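PDB 5XH8: extracellular invertase from Aspergillus kawachii, which probably hydrolyses sucrose and transfers its fructosyl units to build fructooligosaccharides such as 1-kestose, as a beta-fructofuranosidase of glycoside hydrolase family 32. Local coordinates for residues 31-36 / 367-372. Numbering follows the deposited sequence.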
loop_
_atom_site.group_PDB
_atom_site.type_symbol
_atom_site.label_atom_id
_atom_site.label_comp_id
_atom_site.label_asym_id
_atom_site.label_seq_id
_atom_site.Cartn_x
_atom_site.Cartn_y
_atom_site.Cartn_z
ATOM N N HIS A 31 -7.842 10.288 37.231
ATOM C CA HIS A 31 -7.958 10.346 35.764
ATOM C C HIS A 31 -7.046 9.321 35.077
ATOM O O HIS A 31 -6.026 8.896 35.627
ATOM C CB HIS A 31 -7.602 11.751 35.264
ATOM C CG HIS A 31 -8.717 12.735 35.388
ATOM N ND1 HIS A 31 -9.080 13.297 36.591
ATOM C CD2 HIS A 31 -9.544 13.265 34.463
ATOM C CE1 HIS A 31 -10.089 14.121 36.399
ATOM N NE2 HIS A 31 -10.383 14.127 35.115
ATOM N N VAL A 32 -7.413 8.957 33.850
ATOM C CA VAL A 32 -6.586 8.065 33.021
ATOM C C VAL A 32 -5.468 8.850 32.329
ATOM O O VAL A 32 -5.723 9.731 31.512
ATOM C CB VAL A 32 -7.439 7.290 31.960
ATOM C CG1 VAL A 32 -6.548 6.530 30.966
ATOM C CG2 VAL A 32 -8.370 6.348 32.660
ATOM N N LEU A 33 -4.233 8.503 32.674
ATOM C CA LEU A 33 -3.066 9.019 32.013
ATOM C C LEU A 33 -1.927 8.012 32.245
ATOM O O LEU A 33 -1.988 7.237 33.188
ATOM C CB LEU A 33 -2.731 10.439 32.533
ATOM C CG LEU A 33 -2.023 10.652 33.867
ATOM C CD1 LEU A 33 -1.738 12.143 34.053
ATOM C CD2 LEU A 33 -2.816 10.101 35.058
ATOM N N PRO A 34 -0.889 8.022 31.400
ATOM C CA PRO A 34 0.185 7.030 31.560
ATOM C C PRO A 34 0.995 7.238 32.848
ATOM O O PRO A 34 0.836 8.273 33.521
ATOM C CB PRO A 34 1.062 7.250 30.314
ATOM C CG PRO A 34 0.735 8.638 29.860
ATOM C CD PRO A 34 -0.679 8.885 30.239
ATOM N N PRO A 35 1.868 6.266 33.185
ATOM C CA PRO A 35 2.719 6.419 34.365
ATOM C C PRO A 35 3.584 7.673 34.317
ATOM O O PRO A 35 3.814 8.290 35.351
ATOM C CB PRO A 35 3.556 5.137 34.373
ATOM C CG PRO A 35 2.703 4.144 33.653
ATOM C CD PRO A 35 2.065 4.952 32.549
ATOM N N ASN A 36 3.999 8.070 33.114
ATOM C CA ASN A 36 4.678 9.347 32.885
ATOM C C ASN A 36 4.609 9.670 31.411
ATOM O O ASN A 36 4.048 8.885 30.640
ATOM C CB ASN A 36 6.136 9.234 33.310
ATOM C CG ASN A 36 6.831 8.045 32.661
ATOM O OD1 ASN A 36 6.762 7.828 31.450
ATOM N ND2 ASN A 36 7.459 7.246 33.477
ATOM N N THR A 367 2.518 14.946 30.142
ATOM C CA THR A 367 1.789 15.887 29.307
ATOM C C THR A 367 0.465 15.260 28.911
ATOM O O THR A 367 0.447 14.193 28.296
ATOM C CB THR A 367 2.559 16.215 28.010
ATOM O OG1 THR A 367 3.878 16.662 28.316
ATOM C CG2 THR A 367 1.833 17.281 27.207
ATOM N N GLY A 368 -0.632 15.939 29.259
ATOM C CA GLY A 368 -1.959 15.506 28.918
ATOM C C GLY A 368 -2.633 14.529 29.877
ATOM O O GLY A 368 -1.996 13.880 30.730
ATOM N N THR A 369 -3.941 14.407 29.690
ATOM C CA THR A 369 -4.735 13.411 30.381
ATOM C C THR A 369 -5.941 13.088 29.524
ATOM O O THR A 369 -6.259 13.850 28.605
ATOM C CB THR A 369 -5.193 13.929 31.759
ATOM O OG1 THR A 369 -5.824 12.880 32.494
ATOM C CG2 THR A 369 -6.161 15.092 31.618
ATOM N N LEU A 370 -6.588 11.953 29.812
ATOM C CA LEU A 370 -7.949 11.748 29.364
ATOM C C LEU A 370 -8.857 12.341 30.424
ATOM O O LEU A 370 -8.494 12.395 31.616
ATOM C CB LEU A 370 -8.279 10.257 29.202
ATOM C CG LEU A 370 -7.418 9.447 28.240
ATOM C CD1 LEU A 370 -8.059 8.088 27.953
ATOM C CD2 LEU A 370 -7.176 10.207 26.952
ATOM N N LEU A 371 -10.034 12.773 29.996
ATOM C CA LEU A 371 -11.074 13.186 30.943
ATOM C C LEU A 371 -11.783 11.962 31.550
ATOM O O LEU A 371 -11.525 10.803 31.168
ATOM C CB LEU A 371 -12.048 14.131 30.253
ATOM C CG LEU A 371 -11.377 15.383 29.669
ATOM C CD1 LEU A 371 -12.438 16.295 29.065
ATOM C CD2 LEU A 371 -10.577 16.126 30.728
ATOM N N LEU A 372 -12.635 12.210 32.544
ATOM C CA LEU A 372 -13.362 11.141 33.203
ATOM C C LEU A 372 -14.209 10.372 32.152
ATOM O O LEU A 372 -14.746 10.981 31.229
ATOM C CB LEU A 372 -14.324 11.707 34.263
ATOM C CG LEU A 372 -13.743 12.542 35.410
ATOM C CD1 LEU A 372 -14.892 13.230 36.132
ATOM C CD2 LEU A 372 -12.897 11.664 36.318
HETATM O O HOH W 1 -10.052 9.426 33.017
#
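Val-32 and Leu-370 meet through both backbone and side chain. The amide N of Leu-370 gives a hydrogen bond to Val-32 O at 2.9 Å, and it is the one direct hydrogen bond between 31-36 and 367-372. A water makes a second link: it accepts from Val-32 N and donates to Leu-371 O, so both polar backbone atoms of Val-32 are satisfied here. Thr-369 OG1, placed anti to its own backbone N (chi1 -173°), donates to Leu-370 O 2.9 Å away; the same OG1 lies 3.5 Å from CB of His-31, and 3.3 Å from Val-32 O without bonding to it.

The His-31 imidazole is gripped from two directions. CD2 at its edge points in plane at Leu-370 O, 3.2 Å away, while CD2 of Leu-372 sits over one face in a CH-pi contact, 3.9 Å from the ring centroid and shifted toward the rim beside CE1 and NE2. Both ring nitrogens are also tied down, ND1 by Asp-547 OD2 and NE2 by Glu-552 OE2, which fixes the rotation of the ring; two carboxylates so close would be expected to stabilise a protonated imidazole.

The apolar side-chain pair is Val-32 with Leu-370, CG1 leaning on CD1 at 3.7 Å. Leu-33 makes van der Waals contact with a backbone carbonyl, its CD1 3.8 Å from Gly-368 O.

The contact joins the loop before strand 37-47 to the start of strand 366-385, in the sheet where these two strands run parallel. Strand 341-348 pairs with 369-371 through Leu-348 and Val-346, and strand 550-555, from the C-terminal part of the chain, packs against His-31, Thr-369 and Leu-372, so the loop is wedged where propeller and C-terminal sandwich meet.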